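Local coordinates for protein 1,4-dihydroxy-2-naphthoyl-CoA hydrolase (Escherichia coli, PDB 1VH5) that hydrolyses 1,4-dihydroxy-2-naphthoyl-CoA to 1,4-dihydroxy-2-naphthoate and CoA in menaquinone biosynthesis, and also cleaves a wide range of other acyl-CoA thioesters, at residues N88-S94 with R126-R132; R99-K105 with Q117-E123; M22-I28 with V62-S66. All coordinates share one frame; numbering follows the deposited sequence. Where two conformers were deposited one is given.

In the fold
Contacts 1 and 2 belong to one antiparallel sheet, and contact 3 lies on the helix packed against it. Strands 113-121 and 127-138 are neighbours, so Ile120 bonds by its backbone to Cys128 and Cys129 and joins contact 2 to contact 1. Both are partly buried backbone ladders with mixed polar and apolar side chains on the face away from the helix, but contact 1 includes substrate-binding residues and meets the second subunit along Asn88 to His91, whereas no other chain of the dimer touches contact 2. Contact 3 is buried and almost wholly apolar, with no hydrogen bond across it. Its Leu63 packs on Val100 and Gly102 of contact 2, and Asp27 forms a salt bridge with Arg99.

Contact 1 of 3, residues N88-S94 with R126-R132; sequences NANHVRS and RLCCSSR
Asn88 and Arg132, then Asn90 and Ser130, form the hydrogen-bonded pairs of an antiparallel ladder, each by two backbone bonds. Beyond them Cys128 O takes two donors on the same face of its carbonyl plane, Val92 N at 2.9 Å and, longer, Arg93 N at 3.3 Å. Among the charged groups, the guanidinium of Arg93 lies flat on that of Arg126, planes 7° apart and centres 4.3 Å apart. The bend at chi3 of Arg93 (-71°) turns its flat end over Arg126 CD, and a salt bridge from Arg126 NE to Asp122 probably offsets part of the paired charge. Water 1 sits at the edge of the Arg93 group, 3.0 Å from NE, and donates to Leu127 O at 2.7 Å. At the other end Asn88 OD1 lies 3.6 Å above the centre of the Arg132 guanidinium, the two planes 51° apart, while Asn88 ND2 bonds to Glu86. Apolar contacts are few: Ala89 CB touches Cys129 SG at 3.7 Å. His91 to Ser94 bind substrate. Strand 113-121 flanks 126-132, with Cys128 and Cys129 both facing its Ile120 in a classic beta bulge, helix 57-74 packs on Ala89 and Cys129, and Asn88 to Asn90 pair antiparallel with a strand of the second subunit, whose Glu65 bonds to His91 NE2, so the sheet runs on across the interface.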
loop_
_atom_site.group_PDB
_atom_site.type_symbol
_atom_site.label_atom_id
_atom_site.label_comp_id
_atom_site.label_asym_id
_atom_site.label_seq_id
_atom_site.Cartn_x
_atom_site.Cartn_y
_atom_site.Cartn_z
ATOM N N ASN A 88 6.736 4.364 -3.944
ATOM C CA ASN A 88 6.252 5.694 -3.625
ATOM C C ASN A 88 5.059 6.003 -4.496
ATOM O O ASN A 88 4.906 5.417 -5.582
ATOM C CB ASN A 88 7.366 6.727 -3.755
ATOM C CG ASN A 88 7.937 6.752 -5.136
ATOM O OD1 ASN A 88 7.304 7.264 -6.061
ATOM N ND2 ASN A 88 9.116 6.169 -5.304
ATOM N N ALA A 89 4.179 6.873 -4.022
ATOM C CA ALA A 89 2.945 7.184 -4.746
ATOM C C ALA A 89 2.441 8.538 -4.389
ATOM O O ALA A 89 2.529 8.954 -3.213
ATOM C CB ALA A 89 1.854 6.120 -4.481
ATOM N N ASN A 90 1.891 9.206 -5.396
ATOM C CA ASN A 90 1.071 10.367 -5.169
ATOM C C ASN A 90 -0.400 10.087 -5.411
ATOM O O ASN A 90 -0.768 9.531 -6.460
ATOM C CB ASN A 90 1.521 11.476 -6.087
ATOM C CG ASN A 90 1.068 12.764 -5.637
ATOM O OD1 ASN A 90 -0.109 13.090 -5.799
ATOM N ND2 ASN A 90 1.993 13.535 -4.974
ATOM N N HIS A 91 -1.251 10.497 -4.469
ATOM C CA HIS A 91 -2.699 10.274 -4.593
ATOM C C HIS A 91 -3.320 11.555 -5.134
ATOM O O HIS A 91 -3.377 12.572 -4.441
ATOM C CB HIS A 91 -3.271 9.989 -3.187
ATOM C CG HIS A 91 -2.673 8.788 -2.517
ATOM N ND1 HIS A 91 -2.628 7.543 -3.111
ATOM C CD2 HIS A 91 -2.127 8.644 -1.286
ATOM C CE1 HIS A 91 -2.054 6.684 -2.287
ATOM N NE2 HIS A 91 -1.758 7.326 -1.165
ATOM N N VAL A 92 -3.729 11.536 -6.399
ATOM C CA VAL A 92 -4.175 12.778 -7.053
ATOM C C VAL A 92 -5.661 12.944 -7.218
ATOM O O VAL A 92 -6.137 14.074 -7.370
ATOM C CB VAL A 92 -3.462 13.079 -8.367
ATOM C CG1 VAL A 92 -1.984 13.375 -8.106
ATOM C CG2 VAL A 92 -3.630 11.960 -9.335
ATOM N N ARG A 93 -6.398 11.840 -7.192
ATOM C CA ARG A 93 -7.848 11.909 -7.285
ATOM C C ARG A 93 -8.444 10.708 -6.569
ATOM O O ARG A 93 -7.906 9.596 -6.645
ATOM C CB ARG A 93 -8.265 11.914 -8.758
ATOM C CG ARG A 93 -9.803 11.875 -9.012
ATOM C CD ARG A 93 -10.181 11.776 -10.490
ATOM N NE ARG A 93 -9.920 13.005 -11.235
ATOM C CZ ARG A 93 -10.777 14.023 -11.325
ATOM N NH1 ARG A 93 -10.448 15.096 -12.028
ATOM N NH2 ARG A 93 -11.946 13.972 -10.702
ATOM N N SER A 94 -9.545 10.926 -5.864
ATOM C CA SER A 94 -10.242 9.831 -5.195
ATOM C C SER A 94 -11.048 9.007 -6.168
ATOM O O SER A 94 -11.318 9.431 -7.300
ATOM C CB SER A 94 -11.134 10.393 -4.095
ATOM O OG SER A 94 -12.181 11.163 -4.671
ATOM N N ARG A 126 -9.479 8.829 -15.682
ATOM C CA ARG A 126 -8.806 9.881 -14.912
ATOM C C ARG A 126 -7.741 9.293 -13.980
ATOM O O ARG A 126 -7.965 8.311 -13.274
ATOM C CB ARG A 126 -9.827 10.667 -14.107
ATOM C CG ARG A 126 -11.014 11.091 -14.987
ATOM C CD ARG A 126 -12.018 11.900 -14.236
ATOM N NE ARG A 126 -12.724 11.087 -13.252
ATOM C CZ ARG A 126 -13.873 11.427 -12.678
ATOM N NH1 ARG A 126 -14.420 10.607 -11.801
ATOM N NH2 ARG A 126 -14.469 12.587 -12.969
ATOM N N LEU A 127 -6.574 9.915 -13.983
ATOM C CA LEU A 127 -5.480 9.495 -13.114
ATOM C C LEU A 127 -5.853 9.691 -11.661
ATOM O O LEU A 127 -6.271 10.779 -11.258
ATOM C CB LEU A 127 -4.247 10.317 -13.426
ATOM C CG LEU A 127 -2.970 9.952 -12.663
ATOM C CD1 LEU A 127 -2.457 8.572 -13.064
ATOM C CD2 LEU A 127 -1.915 11.044 -12.877
ATOM N N CYS A 128 -5.729 8.628 -10.888
ATOM C CA CYS A 128 -6.016 8.724 -9.465
ATOM C C CYS A 128 -4.761 8.566 -8.606
ATOM O O CYS A 128 -4.700 9.078 -7.501
ATOM C CB CYS A 128 -7.004 7.631 -9.045
ATOM S SG CYS A 128 -8.655 7.895 -9.756
ATOM N N CYS A 129 -3.788 7.783 -9.065
ATOM C CA CYS A 129 -2.579 7.575 -8.269
ATOM C C CYS A 129 -1.412 7.360 -9.252
ATOM O O CYS A 129 -1.558 6.637 -10.232
ATOM C CB CYS A 129 -2.763 6.349 -7.359
ATOM S SG CYS A 129 -1.323 5.911 -6.328
ATOM N N SER A 130 -0.252 7.969 -8.975
ATOM C CA SER A 130 0.924 7.722 -9.795
ATOM C C SER A 130 2.023 7.211 -8.870
ATOM O O SER A 130 2.350 7.854 -7.872
ATOM C CB SER A 130 1.368 9.027 -10.450
ATOM O OG SER A 130 2.588 8.820 -11.159
ATOM N N SER A 131 2.600 6.069 -9.202
ATOM C CA SER A 131 3.512 5.367 -8.320
ATOM C C SER A 131 4.767 4.928 -9.059
ATOM O O SER A 131 4.773 4.806 -10.294
ATOM C CB SER A 131 2.848 4.190 -7.668
ATOM O OG SER A 131 2.734 3.147 -8.591
ATOM N N ARG A 132 5.836 4.738 -8.295
ATOM C CA ARG A 132 7.063 4.120 -8.791
ATOM C C ARG A 132 7.533 3.031 -7.824
ATOM O O ARG A 132 7.444 3.229 -6.620
ATOM C CB ARG A 132 8.183 5.171 -8.901
ATOM C CG ARG A 132 8.054 6.192 -10.041
ATOM C CD ARG A 132 9.357 6.970 -10.352
ATOM N NE ARG A 132 10.071 7.412 -9.135
ATOM C CZ ARG A 132 9.783 8.532 -8.483
ATOM N NH1 ARG A 132 10.430 8.833 -7.395
ATOM N NH2 ARG A 132 8.854 9.377 -8.892
HETATM O O HOH W 1 -7.108 13.143 -12.296
HETATM O O HOH W 2 -12.732 8.753 -9.527
#

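Contact 2 of 3, residues R99-K105 with Q117-E123; sequences RVRGVCK and QIEIFDE
Arg101 N to Phe121 O, 2.8 Å, is one of the two shortest bonds of this ladder; Val103 N to Glu119 O equals it. Return bonds from Phe121 N and Glu119 N, and a further reciprocal pair between Lys105 and Gln117, zip the two antiparallel strands together. Past the end of the second strand, the side chain of Glu123 reaches back across and its OE2 accepts the N-H of Arg99 at 2.9 Å, met 65° out of the carboxylate plane; water 3 links Arg99 O to Glu123 N beside it. The guanidinium of Arg99 turns the other way, to Asp27 and Thr41.

One face of the pair carries Gly102, Cys104, Ile118 and Ile120 and lies against helix 57-74; Val100 joins them through Ile120 and Leu63. With chi1 at -50°, Ile118 CG1 stands anti to its carbonyl carbon, meets Cys104 SG at 3.8 Å and also packs on Ala64 of the helix. Its other branch, CG2, lies 4.2 Å from Gly102 CA, where a side chain on that residue would be tight against it. Ile120 CG2 touches Val100 CB at 3.7 Å. Replacing Ile118 by an alanine would probably open a gap beside Cys104 and Gly102 and strip contact from the helix at Ala64.

On the opposite face Val103 CG2 approaches the Phe121 ring obliquely, 3.9 Å from CE1. Lys105 and Gln117 run side by side, CE to NE2 3.5 Å, and water 4 accepts from Lys105 NZ and Gln117 NE2 at their ends. An antiparallel sheet with one apolar face wrapped on a long central helix is the signature of the hotdog fold, to which this thioesterase family belongs.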
loop_
_atom_site.group_PDB
_atom_site.type_symbol
_atom_site.label_atom_id
_atom_site.label_comp_id
_atom_site.label_asym_id
_atom_site.label_seq_id
_atom_site.Cartn_x
_atom_site.Cartn_y
_atom_site.Cartn_z
ATOM N N ARG A 99 -14.148 -0.209 -10.912
ATOM C CA ARG A 99 -12.825 -0.804 -10.789
ATOM C C ARG A 99 -11.839 0.227 -11.231
ATOM O O ARG A 99 -12.119 0.983 -12.151
ATOM C CB ARG A 99 -12.673 -2.059 -11.647
ATOM C CG ARG A 99 -13.645 -3.189 -11.269
ATOM C CD ARG A 99 -13.485 -4.426 -12.131
ATOM N NE ARG A 99 -12.212 -5.121 -11.909
ATOM C CZ ARG A 99 -12.000 -5.986 -10.939
ATOM N NH1 ARG A 99 -10.827 -6.577 -10.823
ATOM N NH2 ARG A 99 -12.973 -6.288 -10.073
ATOM N N VAL A 100 -10.684 0.249 -10.584
ATOM C CA VAL A 100 -9.581 1.074 -11.083
ATOM C C VAL A 100 -8.597 0.206 -11.824
ATOM O O VAL A 100 -8.576 -1.000 -11.634
ATOM C CB VAL A 100 -8.847 1.851 -9.927
ATOM C CG1 VAL A 100 -9.781 2.901 -9.352
ATOM C CG2 VAL A 100 -8.276 0.911 -8.865
ATOM N N ARG A 101 -7.836 0.839 -12.714
ATOM C CA ARG A 101 -6.897 0.106 -13.564
ATOM C C ARG A 101 -5.472 0.620 -13.388
ATOM O O ARG A 101 -5.229 1.813 -13.579
ATOM C CB ARG A 101 -7.310 0.226 -15.023
ATOM C CG ARG A 101 -6.394 -0.556 -16.011
ATOM C CD ARG A 101 -6.776 -0.316 -17.485
ATOM N NE ARG A 101 -8.109 -0.837 -17.728
ATOM C CZ ARG A 101 -8.356 -2.040 -18.209
ATOM N NH1 ARG A 101 -9.617 -2.446 -18.327
ATOM N NH2 ARG A 101 -7.355 -2.842 -18.551
ATOM N N GLY A 102 -4.556 -0.272 -13.041
ATOM C CA GLY A 102 -3.145 0.084 -13.033
ATOM C C GLY A 102 -2.474 -0.293 -14.337
ATOM O O GLY A 102 -2.679 -1.406 -14.854
ATOM N N VAL A 103 -1.669 0.637 -14.827
ATOM C CA VAL A 103 -0.946 0.475 -16.082
ATOM C C VAL A 103 0.534 0.617 -15.721
ATOM O O VAL A 103 0.948 1.678 -15.261
ATOM C CB VAL A 103 -1.321 1.582 -17.140
ATOM C CG1 VAL A 103 -0.562 1.363 -18.417
ATOM C CG2 VAL A 103 -2.847 1.613 -17.422
ATOM N N CYS A 104 1.302 -0.454 -15.905
ATOM C CA CYS A 104 2.688 -0.497 -15.434
ATOM C C CYS A 104 3.610 -0.526 -16.655
ATOM O O CYS A 104 3.406 -1.353 -17.565
ATOM C CB CYS A 104 2.851 -1.786 -14.613
ATOM S SG CYS A 104 4.518 -2.145 -14.028
ATOM N N LYS A 105 4.613 0.349 -16.667
ATOM C CA LYS A 105 5.618 0.385 -17.744
ATOM C C LYS A 105 7.027 0.490 -17.092
ATOM O O LYS A 105 7.167 1.026 -16.003
ATOM C CB LYS A 105 5.376 1.591 -18.667
ATOM C CG LYS A 105 5.921 2.920 -18.146
ATOM C CD LYS A 105 5.739 4.000 -19.206
ATOM C CE LYS A 105 6.338 5.317 -18.730
ATOM N NZ LYS A 105 6.106 6.433 -19.700
ATOM N N GLN A 117 7.050 2.228 -13.371
ATOM C CA GLN A 117 6.069 3.283 -13.123
ATOM C C GLN A 117 4.683 2.652 -13.255
ATOM O O GLN A 117 4.360 1.995 -14.274
ATOM C CB GLN A 117 6.249 4.403 -14.118
ATOM C CG GLN A 117 5.334 5.645 -13.895
ATOM C CD GLN A 117 5.861 6.826 -14.703
ATOM O OE1 GLN A 117 6.818 7.489 -14.309
ATOM N NE2 GLN A 117 5.291 7.037 -15.846
ATOM N N ILE A 118 3.836 2.838 -12.237
ATOM C CA ILE A 118 2.480 2.347 -12.336
ATOM C C ILE A 118 1.524 3.523 -12.132
ATOM O O ILE A 118 1.544 4.189 -11.081
ATOM C CB ILE A 118 2.150 1.234 -11.326
ATOM C CG1 ILE A 118 3.200 0.108 -11.315
ATOM C CG2 ILE A 118 0.714 0.728 -11.646
ATOM C CD1 ILE A 118 4.407 0.382 -10.402
ATOM N N GLU A 119 0.678 3.774 -13.139
ATOM C CA GLU A 119 -0.345 4.807 -13.029
ATOM C C GLU A 119 -1.694 4.110 -12.875
ATOM O O GLU A 119 -1.975 3.112 -13.562
ATOM C CB GLU A 119 -0.334 5.724 -14.258
ATOM C CG GLU A 119 0.884 6.646 -14.363
ATOM C CD GLU A 119 0.852 7.528 -15.619
ATOM O OE1 GLU A 119 0.390 7.063 -16.696
ATOM O OE2 GLU A 119 1.293 8.701 -15.547
ATOM N N ILE A 120 -2.526 4.628 -11.965
ATOM C CA ILE A 120 -3.809 3.984 -11.688
ATOM C C ILE A 120 -4.900 4.962 -12.043
ATOM O O ILE A 120 -4.900 6.108 -11.601
ATOM C CB ILE A 120 -3.873 3.598 -10.215
ATOM C CG1 ILE A 120 -2.760 2.566 -9.930
ATOM C CG2 ILE A 120 -5.312 3.068 -9.836
ATOM C CD1 ILE A 120 -2.571 2.301 -8.521
ATOM N N PHE A 121 -5.843 4.501 -12.856
ATOM C CA PHE A 121 -6.913 5.326 -13.428
ATOM C C PHE A 121 -8.271 4.792 -12.989
ATOM O O PHE A 121 -8.457 3.594 -12.759
ATOM C CB PHE A 121 -6.879 5.321 -14.975
ATOM C CG PHE A 121 -5.565 5.774 -15.557
ATOM C CD1 PHE A 121 -4.512 4.855 -15.705
ATOM C CD2 PHE A 121 -5.376 7.087 -15.918
ATOM C CE1 PHE A 121 -3.275 5.259 -16.213
ATOM C CE2 PHE A 121 -4.126 7.514 -16.434
ATOM C CZ PHE A 121 -3.096 6.575 -16.596
ATOM N N ASP A 122 -9.241 5.684 -12.891
ATOM C CA ASP A 122 -10.626 5.257 -12.665
ATOM C C ASP A 122 -11.294 4.871 -13.985
ATOM O O ASP A 122 -10.679 4.925 -15.046
ATOM C CB ASP A 122 -11.399 6.344 -11.895
ATOM C CG ASP A 122 -11.608 7.614 -12.696
ATOM O OD1 ASP A 122 -11.877 8.682 -12.067
ATOM O OD2 ASP A 122 -11.551 7.637 -13.951
ATOM N N GLU A 123 -12.575 4.483 -13.919
ATOM C CA GLU A 123 -13.282 3.989 -15.108
ATOM C C GLU A 123 -13.473 5.024 -16.211
ATOM O O GLU A 123 -13.682 4.663 -17.381
ATOM C CB GLU A 123 -14.615 3.331 -14.726
ATOM C CG GLU A 123 -14.411 2.111 -13.858
ATOM C CD GLU A 123 -15.663 1.299 -13.602
ATOM O OE1 GLU A 123 -16.793 1.876 -13.550
ATOM O OE2 GLU A 123 -15.504 0.070 -13.434
HETATM O O HOH W 3 -13.382 3.794 -11.124
HETATM O O HOH W 4 6.082 8.757 -18.123
#

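Contact 3 of 3, residues M22-I28 with V62-S66; sequences MVGFLDI and VLAES
Val62 is touched by three side chains of 22-28. Its CG2 meets Met22 CE tip to tip at 3.9 Å; its CG1 is touched by Leu26 CD1 at 3.8 Å, those side chains crossing at about a right angle, and by Ile28 CD1. One turn on, Val23 CG2 presses against Ser66 OG at 3.3 Å. Ile28 also uses its second branch: CG2, anti to the backbone N with CG1 at chi1 -70°, reaches Leu63 CD1 at 3.7 Å, so Ile28 spans Val62 and Leu63.

A second shell sets these groups in place. Helix 22-25 closes with a Schellman motif, in which Asp27 has positive phi and Ile28 N returns to Val23 O at 3.0 Å, swinging Ile28 round beside Val23 and Leu26 toward helix 57-74. Asp27 OD1 forms a salt bridge to Arg29. On the helix, Ser66 OG donates to Val62 O at 2.7 Å, while Ser66 N reaches the same oxygen from the other face of its plane. His56 of the second subunit also bonds to Ser66 OG, and Met42 backs Ile28 and Leu63.

Across the join only methyl, methylene and thioether groups meet, apart from a hydroxyl already satisfied on its own helix and by the second subunit. The contact is therefore held by burial of apolar surface, on the helix that carries Glu65, the probable catalytic residue.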
loop_
_atom_site.group_PDB
_atom_site.type_symbol
_atom_site.label_atom_id
_atom_site.label_comp_id
_atom_site.label_asym_id
_atom_site.label_seq_id
_atom_site.Cartn_x
_atom_site.Cartn_y
_atom_site.Cartn_z
ATOM N N MET A 22 -3.130 -12.009 -0.964
ATOM C CA MET A 22 -3.776 -10.702 -0.958
ATOM C C MET A 22 -4.365 -10.333 -2.326
ATOM O O MET A 22 -5.419 -9.707 -2.397
ATOM C CB MET A 22 -2.799 -9.617 -0.489
ATOM C CG MET A 22 -3.477 -8.234 -0.257
ATOM S SD MET A 22 -2.320 -7.099 0.518
ATOM C CE MET A 22 -3.481 -6.108 1.453
ATOM N N VAL A 23 -3.656 -10.674 -3.394
ATOM C CA VAL A 23 -4.129 -10.338 -4.730
ATOM C C VAL A 23 -5.535 -10.968 -4.947
ATOM O O VAL A 23 -6.452 -10.297 -5.410
ATOM C CB VAL A 23 -3.124 -10.768 -5.833
ATOM C CG1 VAL A 23 -3.819 -10.895 -7.151
ATOM C CG2 VAL A 23 -2.005 -9.698 -5.989
ATOM N N GLY A 24 -5.676 -12.237 -4.573
ATOM C CA GLY A 24 -6.948 -12.938 -4.673
ATOM C C GLY A 24 -7.993 -12.340 -3.753
ATOM O O GLY A 24 -9.135 -12.109 -4.166
ATOM N N PHE A 25 -7.600 -12.077 -2.517
ATOM C CA PHE A 25 -8.502 -11.491 -1.512
ATOM C C PHE A 25 -9.118 -10.184 -1.989
ATOM O O PHE A 25 -10.292 -9.936 -1.755
ATOM C CB PHE A 25 -7.748 -11.288 -0.192
ATOM C CG PHE A 25 -8.617 -10.837 0.978
ATOM C CD1 PHE A 25 -9.541 -11.707 1.556
ATOM C CD2 PHE A 25 -8.466 -9.566 1.533
ATOM C CE1 PHE A 25 -10.321 -11.322 2.638
ATOM C CE2 PHE A 25 -9.258 -9.165 2.623
ATOM C CZ PHE A 25 -10.187 -10.055 3.168
ATOM N N LEU A 26 -8.315 -9.339 -2.642
ATOM C CA LEU A 26 -8.812 -8.051 -3.094
ATOM C C LEU A 26 -9.414 -8.059 -4.505
ATOM O O LEU A 26 -9.814 -6.998 -5.017
ATOM C CB LEU A 26 -7.710 -6.979 -3.009
ATOM C CG LEU A 26 -7.117 -6.712 -1.634
ATOM C CD1 LEU A 26 -6.084 -5.562 -1.763
ATOM C CD2 LEU A 26 -8.191 -6.304 -0.625
ATOM N N ASP A 27 -9.424 -9.233 -5.150
ATOM C CA ASP A 27 -9.928 -9.360 -6.532
ATOM C C ASP A 27 -9.157 -8.502 -7.515
ATOM O O ASP A 27 -9.736 -7.918 -8.417
ATOM C CB ASP A 27 -11.436 -9.022 -6.600
ATOM C CG ASP A 27 -12.094 -9.418 -7.919
ATOM O OD1 ASP A 27 -12.983 -8.649 -8.370
ATOM O OD2 ASP A 27 -11.780 -10.459 -8.541
ATOM N N ILE A 28 -7.849 -8.425 -7.312
ATOM C CA ILE A 28 -7.006 -7.846 -8.343
ATOM C C ILE A 28 -6.941 -8.832 -9.524
ATOM O O ILE A 28 -6.657 -10.028 -9.313
ATOM C CB ILE A 28 -5.623 -7.516 -7.737
ATOM C CG1 ILE A 28 -5.779 -6.333 -6.766
ATOM C CG2 ILE A 28 -4.625 -7.140 -8.827
ATOM C CD1 ILE A 28 -4.559 -6.110 -5.812
ATOM N N VAL A 62 -1.124 -1.359 -2.973
ATOM C CA VAL A 62 -1.188 -2.805 -3.173
ATOM C C VAL A 62 -1.291 -3.152 -4.670
ATOM O O VAL A 62 -0.577 -4.021 -5.171
ATOM C CB VAL A 62 -2.370 -3.455 -2.424
ATOM C CG1 VAL A 62 -2.456 -4.947 -2.775
ATOM C CG2 VAL A 62 -2.202 -3.305 -0.894
ATOM N N LEU A 63 -2.166 -2.461 -5.375
ATOM C CA LEU A 63 -2.334 -2.712 -6.806
ATOM C C LEU A 63 -1.006 -2.442 -7.543
ATOM O O LEU A 63 -0.512 -3.303 -8.327
ATOM C CB LEU A 63 -3.509 -1.903 -7.378
ATOM C CG LEU A 63 -3.714 -2.036 -8.904
ATOM C CD1 LEU A 63 -4.045 -3.484 -9.302
ATOM C CD2 LEU A 63 -4.825 -1.093 -9.342
ATOM N N ALA A 64 -0.389 -1.283 -7.275
ATOM C CA ALA A 64 0.852 -0.910 -7.957
ATOM C C ALA A 64 1.941 -1.929 -7.672
ATOM O O ALA A 64 2.662 -2.350 -8.601
ATOM C CB ALA A 64 1.314 0.483 -7.528
ATOM N N GLU A 65 2.121 -2.325 -6.406
ATOM C CA GLU A 65 3.199 -3.242 -6.078
ATOM C C GLU A 65 2.903 -4.625 -6.646
ATOM O O GLU A 65 3.828 -5.336 -7.052
ATOM C CB GLU A 65 3.440 -3.309 -4.552
ATOM C CG GLU A 65 4.650 -4.183 -4.207
ATOM C CD GLU A 65 5.431 -3.748 -2.997
ATOM O OE1 GLU A 65 5.302 -2.579 -2.544
ATOM O OE2 GLU A 65 6.162 -4.622 -2.508
ATOM N N SER A 66 1.634 -5.048 -6.647
ATOM C CA SER A 66 1.290 -6.381 -7.193
ATOM C C SER A 66 1.630 -6.472 -8.673
ATOM O O SER A 66 2.113 -7.504 -9.134
ATOM C CB SER A 66 -0.204 -6.627 -7.025
ATOM O OG SER A 66 -0.566 -6.723 -5.648
#